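Local coordinates for chitin oligosaccharide binding protein NagB2 (PDB 7EHU) that binds chitin oligosaccharides as an extracellular solute-binding protein, probably handing N,N'-diacetylchitobiose and N,N',N''-triacetylchitotriose to a membrane transporter for uptake, at residues Glu72-Arg77 with Asp196-Asn201; Ile200-Asn205 with Gly275-Ser280; Ala83-Gly88 with Gly109-Leu114. One frame throughout, in Å; residues are numbered along the deposited sequence.

Contact 1 (Glu72-Arg77 with Asp196-Asn201); sequences EDTVNR and DGWAIN. With NAG (2-acetamido-2-deoxy-beta-D-glucopyranose), chain B; NAG (2-acetamido-2-deoxy-beta-D-glucopyranose), chain C.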
loop_
_atom_site.group_PDB
_atom_site.type_symbol
_atom_site.label_atom_id
_atom_site.label_comp_id
_atom_site.label_asym_id
_atom_site.label_seq_id
_atom_site.Cartn_x
_atom_site.Cartn_y
_atom_site.Cartn_z
ATOM N N GLU A 72 -2.227 -14.163 3.788
ATOM C CA GLU A 72 -1.350 -13.037 4.064
ATOM C C GLU A 72 -1.057 -12.247 2.799
ATOM O O GLU A 72 -0.886 -12.816 1.726
ATOM C CB GLU A 72 -0.001 -13.556 4.594
ATOM C CG GLU A 72 0.009 -14.462 5.811
ATOM C CD GLU A 72 1.285 -15.294 5.859
ATOM O OE1 GLU A 72 2.364 -14.682 6.009
ATOM O OE2 GLU A 72 1.217 -16.548 5.711
ATOM N N ASP A 73 -0.942 -10.927 2.954
ATOM C CA ASP A 73 -0.736 -9.999 1.847
ATOM C C ASP A 73 0.329 -10.466 0.852
ATOM O O ASP A 73 0.050 -10.612 -0.349
ATOM C CB ASP A 73 -0.478 -8.571 2.388
ATOM C CG ASP A 73 0.664 -8.448 3.432
ATOM O OD1 ASP A 73 1.411 -9.391 3.728
ATOM O OD2 ASP A 73 0.762 -7.326 4.005
ATOM N N THR A 74 1.558 -10.687 1.314
ATOM C CA THR A 74 2.631 -11.010 0.373
ATOM C C THR A 74 2.385 -12.360 -0.297
ATOM O O THR A 74 2.639 -12.529 -1.501
ATOM C CB THR A 74 3.995 -11.061 1.071
ATOM O OG1 THR A 74 3.923 -12.011 2.130
ATOM C CG2 THR A 74 4.411 -9.693 1.605
ATOM N N VAL A 75 1.893 -13.331 0.472
ATOM C CA VAL A 75 1.650 -14.666 -0.057
ATOM C C VAL A 75 0.578 -14.608 -1.136
ATOM O O VAL A 75 0.736 -15.196 -2.212
ATOM C CB VAL A 75 1.262 -15.614 1.092
ATOM C CG1 VAL A 75 0.848 -16.985 0.563
ATOM C CG2 VAL A 75 2.409 -15.762 2.096
ATOM N N ASN A 76 -0.508 -13.859 -0.900
ATOM C CA ASN A 76 -1.561 -13.800 -1.908
ATOM C C ASN A 76 -1.041 -13.155 -3.190
ATOM O O ASN A 76 -1.186 -13.706 -4.283
ATOM C CB ASN A 76 -2.769 -13.019 -1.414
ATOM C CG ASN A 76 -3.855 -12.993 -2.433
ATOM O OD1 ASN A 76 -4.240 -14.046 -2.925
ATOM N ND2 ASN A 76 -4.301 -11.799 -2.837
ATOM N N ARG A 77 -0.475 -11.947 -3.070
ATOM C CA ARG A 77 -0.139 -11.187 -4.267
ATOM C C ARG A 77 0.960 -11.852 -5.068
ATOM O O ARG A 77 0.902 -11.906 -6.302
ATOM C CB ARG A 77 0.298 -9.780 -3.887
ATOM C CG ARG A 77 0.507 -8.847 -5.064
ATOM C CD ARG A 77 0.988 -7.511 -4.639
ATOM N NE ARG A 77 1.057 -6.623 -5.777
ATOM C CZ ARG A 77 1.385 -5.339 -5.707
ATOM N NH1 ARG A 77 1.731 -4.830 -4.523
ATOM N NH2 ARG A 77 1.354 -4.565 -6.775
ATOM N N ASP A 196 9.127 -9.682 3.763
ATOM C CA ASP A 196 8.539 -8.364 3.922
ATOM C C ASP A 196 9.424 -7.234 3.388
ATOM O O ASP A 196 9.329 -6.101 3.863
ATOM C CB ASP A 196 8.142 -8.111 5.374
ATOM C CG ASP A 196 6.950 -8.940 5.803
ATOM O OD1 ASP A 196 6.151 -9.331 4.932
ATOM O OD2 ASP A 196 6.737 -9.080 7.021
ATOM N N GLY A 197 10.239 -7.513 2.366
ATOM C CA GLY A 197 11.047 -6.469 1.754
ATOM C C GLY A 197 10.248 -5.296 1.216
ATOM O O GLY A 197 10.773 -4.175 1.124
ATOM N N TRP A 198 8.980 -5.520 0.863
ATOM C CA TRP A 198 8.140 -4.438 0.361
ATOM C C TRP A 198 8.049 -3.297 1.374
ATOM O O TRP A 198 7.851 -2.136 0.991
ATOM C CB TRP A 198 6.739 -4.960 0.022
ATOM C CG TRP A 198 5.855 -5.180 1.215
ATOM C CD1 TRP A 198 5.771 -6.309 1.985
ATOM C CD2 TRP A 198 4.959 -4.225 1.804
ATOM N NE1 TRP A 198 4.881 -6.111 3.009
ATOM C CE2 TRP A 198 4.369 -4.843 2.917
ATOM C CE3 TRP A 198 4.599 -2.898 1.489
ATOM C CZ2 TRP A 198 3.414 -4.203 3.686
ATOM C CZ3 TRP A 198 3.675 -2.273 2.264
ATOM C CH2 TRP A 198 3.097 -2.918 3.355
ATOM N N ALA A 199 8.166 -3.600 2.668
ATOM C CA ALA A 199 8.085 -2.545 3.679
ATOM C C ALA A 199 9.283 -1.607 3.593
ATOM O O ALA A 199 9.145 -0.393 3.802
ATOM C CB ALA A 199 7.988 -3.175 5.061
ATOM N N ILE A 200 10.467 -2.154 3.302
ATOM C CA ILE A 200 11.628 -1.316 3.016
ATOM C C ILE A 200 11.372 -0.500 1.760
ATOM O O ILE A 200 11.725 0.681 1.680
ATOM C CB ILE A 200 12.898 -2.170 2.871
ATOM C CG1 ILE A 200 13.216 -2.957 4.144
ATOM C CG2 ILE A 200 14.097 -1.284 2.508
ATOM C CD1 ILE A 200 14.158 -4.144 3.901
ATOM N N ASN A 201 10.758 -1.123 0.757
ATOM C CA ASN A 201 10.509 -0.431 -0.497
ATOM C C ASN A 201 9.554 0.743 -0.365
ATOM O O ASN A 201 9.582 1.632 -1.219
ATOM C CB ASN A 201 10.040 -1.395 -1.585
ATOM C CG ASN A 201 11.186 -2.219 -2.166
ATOM O OD1 ASN A 201 12.353 -1.850 -2.067
ATOM N ND2 ASN A 201 10.840 -3.326 -2.801
HETATM C C1 NAG B . 0.497 -2.550 0.010
HETATM C C2 NAG B . 1.391 -3.421 -0.839
HETATM C C3 NAG B . 2.480 -2.585 -1.510
HETATM C C4 NAG B . 1.857 -1.426 -2.280
HETATM C C5 NAG B . 0.938 -0.618 -1.369
HETATM C C6 NAG B . 0.199 0.491 -2.089
HETATM C C7 NAG B . 1.675 -5.792 -0.292
HETATM C C8 NAG B . 2.391 -6.794 0.572
HETATM N N2 NAG B . 1.976 -4.510 -0.076
HETATM O O3 NAG B . 3.221 -3.436 -2.376
HETATM O O4 NAG B . 2.847 -0.536 -2.786
HETATM O O5 NAG B . -0.039 -1.493 -0.783
HETATM O O6 NAG B . -0.621 -0.012 -3.133
HETATM O O7 NAG B . 0.868 -6.131 -1.159
HETATM C C1 NAG C . -3.886 -3.172 2.910
HETATM C C2 NAG C . -3.902 -2.189 1.752
HETATM C C3 NAG C . -2.822 -2.534 0.730
HETATM C C4 NAG C . -1.472 -2.769 1.394
HETATM C C5 NAG C . -1.651 -3.776 2.522
HETATM C C6 NAG C . -0.397 -4.057 3.311
HETATM C C7 NAG C . -6.157 -1.270 1.279
HETATM C C8 NAG C . -7.434 -1.501 0.538
HETATM N N2 NAG C . -5.207 -2.199 1.105
HETATM O O3 NAG C . -2.765 -1.466 -0.203
HETATM O O4 NAG C . -0.573 -3.339 0.447
HETATM O O5 NAG C . -2.610 -3.256 3.451
HETATM O O6 NAG C . -0.624 -5.074 4.280
HETATM O O7 NAG C . -5.990 -0.278 1.983
HETATM O O HOH W 1 3.590 -7.867 4.954
HETATM O O HOH W 2 5.115 -11.517 4.342
#
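Thr-74 and Trp-198 meet beside a bound chitin oligosaccharide, with Asp-73 next to them. The methyl CG2 of Thr-74 lies 3.7 Å from Trp-198 CD1, and the two side chains cross at about a right angle.

From CB of Trp-198 the chain turns with chi1 at 77°, CG between the backbone N and the carbonyl carbon. This brings a ring face to the chain B sugar. CG and CD1 meet the acetamide methyl C8 of that sugar. CD2 and CE3 lie under its acetamide nitrogen, with Trp-198 CE3 3.5 Å from N2. CZ2 and CH2, at the far end, reach C6 of the chain C sugar.

NE1 of Trp-198 donates to a water at the ring edge, 2.9 Å away. The same water is close enough to donate to Asp-73 OD1 and Asp-196 OD1, but it cannot serve every acceptor around it at once. It sits between these two carboxylates, which would probably repel each other. A second water bridges Thr-74 OG1 and Asp-196 OD1. Asp-196 OD2 accepts the backbone N-H of Tyr-257, which helps hold the carboxylate in place. No direct hydrogen bond joins the two segments, so water carries the polar link.

Asp-73 OD2 accepts a hydrogen bond of 2.7 Å from O6 of the chain C sugar and forms a salt bridge with Arg-40. The extended Arg-77 brings NH1 to 3.0 Å from O3 of the chain B sugar. Asp-101 and Asp-389 form salt bridges with its guanidinium.

The starts of helices 73-86 and 197-212 meet here. The glycan lies across the junction, its C8 methyl tucked between Asp-73, Thr-74 and the indole. Asn-76 bonds to Arg-35 of strand 30-36, and helix 394-408 packs on Ile-200 and Asn-201.

Contact 2 (Ile200-Asn205 with Gly275-Ser280); sequences INMLAN and GSWATS. With NAG (2-acetamido-2-deoxy-beta-D-glucopyranose), chain D; NAG (2-acetamido-2-deoxy-beta-D-glucopyranose), chain C; NAG (2-acetamido-2-deoxy-beta-D-glucopyranose), chain B.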
loop_
_atom_site.group_PDB
_atom_site.type_symbol
_atom_site.label_atom_id
_atom_site.label_comp_id
_atom_site.label_asym_id
_atom_site.label_seq_id
_atom_site.Cartn_x
_atom_site.Cartn_y
_atom_site.Cartn_z
ATOM N N ILE A 200 10.467 -2.154 3.302
ATOM C CA ILE A 200 11.628 -1.316 3.016
ATOM C C ILE A 200 11.372 -0.500 1.760
ATOM O O ILE A 200 11.725 0.681 1.680
ATOM C CB ILE A 200 12.898 -2.170 2.871
ATOM C CG1 ILE A 200 13.216 -2.957 4.144
ATOM C CG2 ILE A 200 14.097 -1.284 2.508
ATOM C CD1 ILE A 200 14.158 -4.144 3.901
ATOM N N ASN A 201 10.758 -1.123 0.757
ATOM C CA ASN A 201 10.509 -0.431 -0.497
ATOM C C ASN A 201 9.554 0.743 -0.365
ATOM O O ASN A 201 9.582 1.632 -1.219
ATOM C CB ASN A 201 10.040 -1.395 -1.585
ATOM C CG ASN A 201 11.186 -2.219 -2.166
ATOM O OD1 ASN A 201 12.353 -1.850 -2.067
ATOM N ND2 ASN A 201 10.840 -3.326 -2.801
ATOM N N MET A 202 8.712 0.785 0.666
ATOM C CA MET A 202 7.904 1.994 0.861
ATOM C C MET A 202 8.817 3.194 1.024
ATOM O O MET A 202 8.663 4.226 0.362
ATOM C CB MET A 202 7.037 1.840 2.115
ATOM C CG MET A 202 5.866 0.882 1.944
ATOM S SD MET A 202 4.610 1.083 3.249
ATOM C CE MET A 202 5.418 0.157 4.568
ATOM N N LEU A 203 9.795 3.060 1.907
ATOM C CA LEU A 203 10.739 4.134 2.157
ATOM C C LEU A 203 11.643 4.361 0.963
ATOM O O LEU A 203 11.893 5.507 0.579
ATOM C CB LEU A 203 11.546 3.796 3.406
ATOM C CG LEU A 203 12.546 4.853 3.862
ATOM C CD1 LEU A 203 11.877 6.204 4.103
ATOM C CD2 LEU A 203 13.268 4.384 5.123
ATOM N N ALA A 204 12.135 3.278 0.362
ATOM C CA ALA A 204 13.002 3.411 -0.800
ATOM C C ALA A 204 12.299 4.147 -1.926
ATOM O O ALA A 204 12.906 4.991 -2.594
ATOM C CB ALA A 204 13.460 2.033 -1.272
ATOM N N ASN A 205 11.022 3.830 -2.159
ATOM C CA ASN A 205 10.282 4.438 -3.262
ATOM C C ASN A 205 10.106 5.930 -3.060
ATOM O O ASN A 205 10.384 6.713 -3.979
ATOM C CB ASN A 205 9.140 3.479 -3.665
ATOM C CG ASN A 205 8.153 3.963 -4.730
ATOM O OD1 ASN A 205 6.958 3.647 -4.689
ATOM N ND2 ASN A 205 8.589 4.913 -5.554
ATOM N N GLY A 275 1.862 3.147 5.056
ATOM C CA GLY A 275 0.647 3.555 4.413
ATOM C C GLY A 275 -0.450 3.895 5.391
ATOM O O GLY A 275 -0.436 3.493 6.556
ATOM N N SER A 276 -1.440 4.631 4.891
ATOM C CA SER A 276 -2.500 5.150 5.751
ATOM C C SER A 276 -3.405 4.055 6.265
ATOM O O SER A 276 -4.150 4.289 7.224
ATOM C CB SER A 276 -3.244 6.291 5.078
ATOM O OG SER A 276 -3.623 5.955 3.761
ATOM N N TRP A 277 -3.313 2.856 5.695
ATOM C CA TRP A 277 -4.032 1.684 6.205
ATOM C C TRP A 277 -3.491 1.203 7.547
ATOM O O TRP A 277 -4.108 0.328 8.161
ATOM C CB TRP A 277 -3.954 0.543 5.152
ATOM C CG TRP A 277 -2.520 0.119 4.935
ATOM C CD1 TRP A 277 -1.739 -0.622 5.784
ATOM C CD2 TRP A 277 -1.667 0.472 3.835
ATOM N NE1 TRP A 277 -0.464 -0.740 5.300
ATOM C CE2 TRP A 277 -0.394 -0.075 4.099
ATOM C CE3 TRP A 277 -1.860 1.195 2.655
ATOM C CZ2 TRP A 277 0.677 0.099 3.233
ATOM C CZ3 TRP A 277 -0.799 1.359 1.793
ATOM C CH2 TRP A 277 0.453 0.805 2.080
ATOM N N ALA A 278 -2.392 1.792 8.028
ATOM C CA ALA A 278 -1.830 1.444 9.331
ATOM C C ALA A 278 -2.458 2.234 10.471
ATOM O O ALA A 278 -2.194 1.928 11.636
ATOM C CB ALA A 278 -0.318 1.724 9.334
ATOM N N THR A 279 -3.266 3.262 10.170
ATOM C CA THR A 279 -3.733 4.173 11.216
ATOM C C THR A 279 -4.430 3.445 12.353
ATOM O O THR A 279 -4.225 3.780 13.526
ATOM C CB THR A 279 -4.644 5.243 10.617
ATOM O OG1 THR A 279 -3.857 6.068 9.770
ATOM C CG2 THR A 279 -5.300 6.109 11.695
ATOM N N SER A 280 -5.293 2.474 12.030
ATOM C CA SER A 280 -6.056 1.824 13.092
ATOM C C SER A 280 -5.131 1.169 14.115
ATOM O O SER A 280 -5.424 1.167 15.314
ATOM C CB SER A 280 -7.016 0.772 12.538
ATOM O OG SER A 280 -6.310 -0.200 11.788
HETATM C C1 NAG D . -6.597 -3.114 7.430
HETATM C C2 NAG D . -5.097 -3.456 7.493
HETATM C C3 NAG D . -4.393 -3.052 6.204
HETATM C C4 NAG D . -5.186 -3.444 4.962
HETATM C C5 NAG D . -6.662 -3.113 5.119
HETATM C C6 NAG D . -7.511 -3.610 3.976
HETATM C C7 NAG D . -3.988 -3.334 9.708
HETATM C C8 NAG D . -3.416 -2.398 10.743
HETATM N N2 NAG D . -4.492 -2.753 8.613
HETATM O O1 NAG D . -7.255 -3.597 8.549
HETATM O O3 NAG D . -3.090 -3.633 6.212
HETATM O O4 NAG D . -4.759 -2.616 3.882
HETATM O O5 NAG D . -7.168 -3.706 6.315
HETATM O O6 NAG D . -7.230 -4.964 3.665
HETATM O O7 NAG D . -3.966 -4.559 9.843
HETATM C C1 NAG C . -3.886 -3.172 2.910
HETATM C C2 NAG C . -3.902 -2.189 1.752
HETATM C C3 NAG C . -2.822 -2.534 0.730
HETATM C C4 NAG C . -1.472 -2.769 1.394
HETATM C C5 NAG C . -1.651 -3.776 2.522
HETATM C C6 NAG C . -0.397 -4.057 3.311
HETATM C C7 NAG C . -6.157 -1.270 1.279
HETATM C C8 NAG C . -7.434 -1.501 0.538
HETATM N N2 NAG C . -5.207 -2.199 1.105
HETATM O O3 NAG C . -2.765 -1.466 -0.203
HETATM O O4 NAG C . -0.573 -3.339 0.447
HETATM O O5 NAG C . -2.610 -3.256 3.451
HETATM O O6 NAG C . -0.624 -5.074 4.280
HETATM O O7 NAG C . -5.990 -0.278 1.983
HETATM C C1 NAG B . 0.497 -2.550 0.010
HETATM C C2 NAG B . 1.391 -3.421 -0.839
HETATM C C3 NAG B . 2.480 -2.585 -1.510
HETATM C C4 NAG B . 1.857 -1.426 -2.280
HETATM C C5 NAG B . 0.938 -0.618 -1.369
HETATM C C6 NAG B . 0.199 0.491 -2.089
HETATM C C7 NAG B . 1.675 -5.792 -0.292
HETATM C C8 NAG B . 2.391 -6.794 0.572
HETATM N N2 NAG B . 1.976 -4.510 -0.076
HETATM O O3 NAG B . 3.221 -3.436 -2.376
HETATM O O4 NAG B . 2.847 -0.536 -2.786
HETATM O O5 NAG B . -0.039 -1.493 -0.783
HETATM O O6 NAG B . -0.621 -0.012 -3.133
HETATM O O7 NAG B . 0.868 -6.131 -1.159
#
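Met-202 and Trp-277 cross obliquely, the thioether reaching the indole near its six-membered ring. The Met-202 sulfur SD is 5.2 Å from the centroid of that ring and 69° off the ring normal. This is an oblique Met-aromatic contact. The closest indole carbon to SD is Trp-277 CZ2, at 4.1 Å. The same sulfur lies 3.9 Å from the backbone N of Gly-275. An extended chi2 (-164°) carries the Met-202 sulfur out to both.

The indole is layered between protein and sugar. On one face, C4 of the chain C sugar sits over the centre of the ring system, 3.8 Å from the plane. On the opposite face, CA of Gly-275 lies 3.5 Å from the plane, displaced toward the rim. The indole thus folds back over the backbone of Gly-275, two residues before it. A chi1 of 63° places CG of Trp-277 between the backbone N and the carbonyl carbon. CH2, at the far end, reaches the chain B sugar. CD1 approaches O3 of the chain D sugar, so this one indole touches all three sugars.

Polar bonds add to the packing. The carbonyl O of Trp-277 accepts a nearly straight hydrogen bond, 3.1 Å long, from N2 of the chain D sugar. Trp-277 NE1 bonds to the hydroxyl of Tyr-257, which helps fix the turn of the ring.

Between the segments the chemistry is packing alone: the sulfur backs the indole and Gly-275 without a hydrogen bond. Toward the glycan it is consistent with two kinds of recognition. An aromatic platform under a pyranose, common in carbohydrate-binding proteins, accepts the C-H face of the sugar. The carbonyl probably helps select the acetamide of N-acetylglucosamine.

Contact 3 (Ala83-Gly88 with Gly109-Leu114); sequences AEMAAG and GHLLPL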
loop_
_atom_site.group_PDB
_atom_site.type_symbol
_atom_site.label_atom_id
_atom_site.label_comp_id
_atom_site.label_asym_id
_atom_site.label_seq_id
_atom_site.Cartn_x
_atom_site.Cartn_y
_atom_site.Cartn_z
ATOM N N ALA A 83 -0.006 -17.755 -8.989
ATOM C CA ALA A 83 -0.006 -19.121 -9.497
ATOM C C ALA A 83 -1.370 -19.504 -10.043
ATOM O O ALA A 83 -1.469 -20.187 -11.068
ATOM C CB ALA A 83 0.403 -20.069 -8.372
ATOM N N GLU A 84 -2.437 -19.088 -9.369
ATOM C CA GLU A 84 -3.785 -19.370 -9.836
ATOM C C GLU A 84 -4.060 -18.696 -11.176
ATOM O O GLU A 84 -4.656 -19.304 -12.084
ATOM C CB GLU A 84 -4.763 -18.892 -8.770
ATOM C CG GLU A 84 -4.809 -19.788 -7.553
ATOM C CD GLU A 84 -5.385 -19.114 -6.319
ATOM O OE1 GLU A 84 -5.674 -19.850 -5.348
ATOM O OE2 GLU A 84 -5.516 -17.861 -6.274
ATOM N N MET A 85 -3.586 -17.461 -11.336
ATOM C CA MET A 85 -3.730 -16.753 -12.605
ATOM C C MET A 85 -2.924 -17.439 -13.707
ATOM O O MET A 85 -3.401 -17.558 -14.836
ATOM C CB MET A 85 -3.293 -15.295 -12.439
ATOM C CG MET A 85 -4.313 -14.441 -11.695
ATOM S SD MET A 85 -5.798 -14.235 -12.688
ATOM C CE MET A 85 -6.723 -13.088 -11.651
ATOM N N ALA A 86 -1.708 -17.894 -13.392
ATOM C CA ALA A 86 -0.899 -18.599 -14.378
ATOM C C ALA A 86 -1.636 -19.819 -14.905
ATOM O O ALA A 86 -1.501 -20.180 -16.079
ATOM C CB ALA A 86 0.463 -18.979 -13.789
ATOM N N ALA A 87 -2.398 -20.479 -14.040
ATOM C CA ALA A 87 -3.175 -21.660 -14.373
ATOM C C ALA A 87 -4.537 -21.326 -14.962
ATOM O O ALA A 87 -5.305 -22.243 -15.294
ATOM C CB ALA A 87 -3.376 -22.517 -13.122
ATOM N N GLY A 88 -4.881 -20.042 -15.077
ATOM C CA GLY A 88 -6.190 -19.666 -15.578
ATOM C C GLY A 88 -7.333 -20.015 -14.658
ATOM O O GLY A 88 -8.475 -20.126 -15.117
ATOM N N GLY A 109 -6.733 -12.390 -20.031
ATOM C CA GLY A 109 -8.138 -12.708 -20.153
ATOM C C GLY A 109 -8.797 -13.241 -18.901
ATOM O O GLY A 109 -9.879 -13.826 -19.003
ATOM N N HIS A 110 -8.210 -13.024 -17.717
ATOM C CA HIS A 110 -8.704 -13.641 -16.500
ATOM C C HIS A 110 -9.535 -12.728 -15.622
ATOM O O HIS A 110 -10.040 -13.195 -14.601
ATOM C CB HIS A 110 -7.558 -14.195 -15.680
ATOM C CG HIS A 110 -6.791 -15.237 -16.409
ATOM N ND1 HIS A 110 -7.411 -16.206 -17.170
ATOM C CD2 HIS A 110 -5.463 -15.453 -16.517
ATOM C CE1 HIS A 110 -6.490 -16.970 -17.725
ATOM N NE2 HIS A 110 -5.299 -16.535 -17.346
ATOM N N LEU A 111 -9.695 -11.458 -15.991
ATOM C CA LEU A 111 -10.432 -10.479 -15.192
ATOM C C LEU A 111 -11.744 -10.094 -15.860
ATOM O O LEU A 111 -11.774 -9.787 -17.055
ATOM C CB LEU A 111 -9.606 -9.212 -14.959
ATOM C CG LEU A 111 -8.297 -9.393 -14.195
ATOM C CD1 LEU A 111 -7.641 -8.040 -13.919
ATOM C CD2 LEU A 111 -8.504 -10.143 -12.872
ATOM N N LEU A 112 -12.818 -10.084 -15.077
ATOM C CA LEU A 112 -14.133 -9.688 -15.578
ATOM C C LEU A 112 -14.154 -8.194 -15.863
ATOM O O LEU A 112 -13.884 -7.410 -14.949
ATOM C CB LEU A 112 -15.182 -10.035 -14.515
ATOM C CG LEU A 112 -16.651 -9.903 -14.922
ATOM C CD1 LEU A 112 -17.035 -11.012 -15.893
ATOM C CD2 LEU A 112 -17.549 -9.927 -13.697
ATOM N N PRO A 113 -14.493 -7.747 -17.081
ATOM C CA PRO A 113 -14.690 -6.307 -17.290
ATOM C C PRO A 113 -15.973 -5.864 -16.597
ATOM O O PRO A 113 -17.002 -6.547 -16.639
ATOM C CB PRO A 113 -14.762 -6.168 -18.816
ATOM C CG PRO A 113 -15.212 -7.484 -19.291
ATOM C CD PRO A 113 -14.693 -8.517 -18.315
ATOM N N LEU A 114 -15.905 -4.702 -15.948
ATOM C CA LEU A 114 -16.954 -4.271 -15.028
ATOM C C LEU A 114 -17.795 -3.096 -15.516
ATOM O O LEU A 114 -18.730 -2.703 -14.815
ATOM C CB LEU A 114 -16.343 -3.902 -13.675
ATOM C CG LEU A 114 -15.551 -5.011 -12.993
ATOM C CD1 LEU A 114 -14.960 -4.543 -11.694
ATOM C CD2 LEU A 114 -16.417 -6.234 -12.769
#
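Met-85 lays its thioether alongside His-110, the two side chains sliding past each other in opposite directions. Met-85 SD comes within 3.5 Å of His-110 CB. It is 4.8 Å from the centroid of the imidazole and 61° off the ring normal, an oblique sulfur-aromatic contact. A bend at chi2 (-68°) turns the Met-85 chain toward the other segment. Its methyl CE then reaches Leu-111 CD2, 3.7 Å away, the two side chains crossing at about a right angle.

Gly-88 covers one face of the imidazole, with its CA 3.5 Å from His-110 CE1. The nearby Met-85 O is not hydrogen-bonded to His-110 NE2, because the angle is poor. Met-85 O instead accepts the backbone N-H of Gly-88. His-110 ND1 is hydrogen-bonded to His-323, whose ring also meets the imidazole. Tyr-105 and Phe-94 pack on both Met-85 and Leu-111, extending the apolar part of the contact.

This is structural packing, well away from the bound sugars. It sets the C-terminal end of helix 73-86 against the loop that follows helix 100-107. Each helix ends in a Schellman motif, with a positive-phi glycine, Gly-88 or Gly-109, where the chain leaves it.

How the contacts relate
Contacts 1 and 2 are neighbours, with centres 11 Å apart. They share Ile-200 and Asn-201 on helix 197-212, and both touch the chain B and chain C sugars. Trp-198 CH2 of contact 1 packs 3.9 Å from Trp-277 CZ2 of contact 2, so the two indoles adjoin, and both line the sugar site. Contact 3 lies about 21 Å from contact 1 and 28 Å from contact 2, centre to centre. Helix 73-86 links it to contact 1. Along the chain, contact 3 falls between the two segments of contact 1 and closes before contact 2 opens. Contacts 1 and 2 therefore belong to the sugar site, while contact 3 is packing at the far end of a helix that starts there.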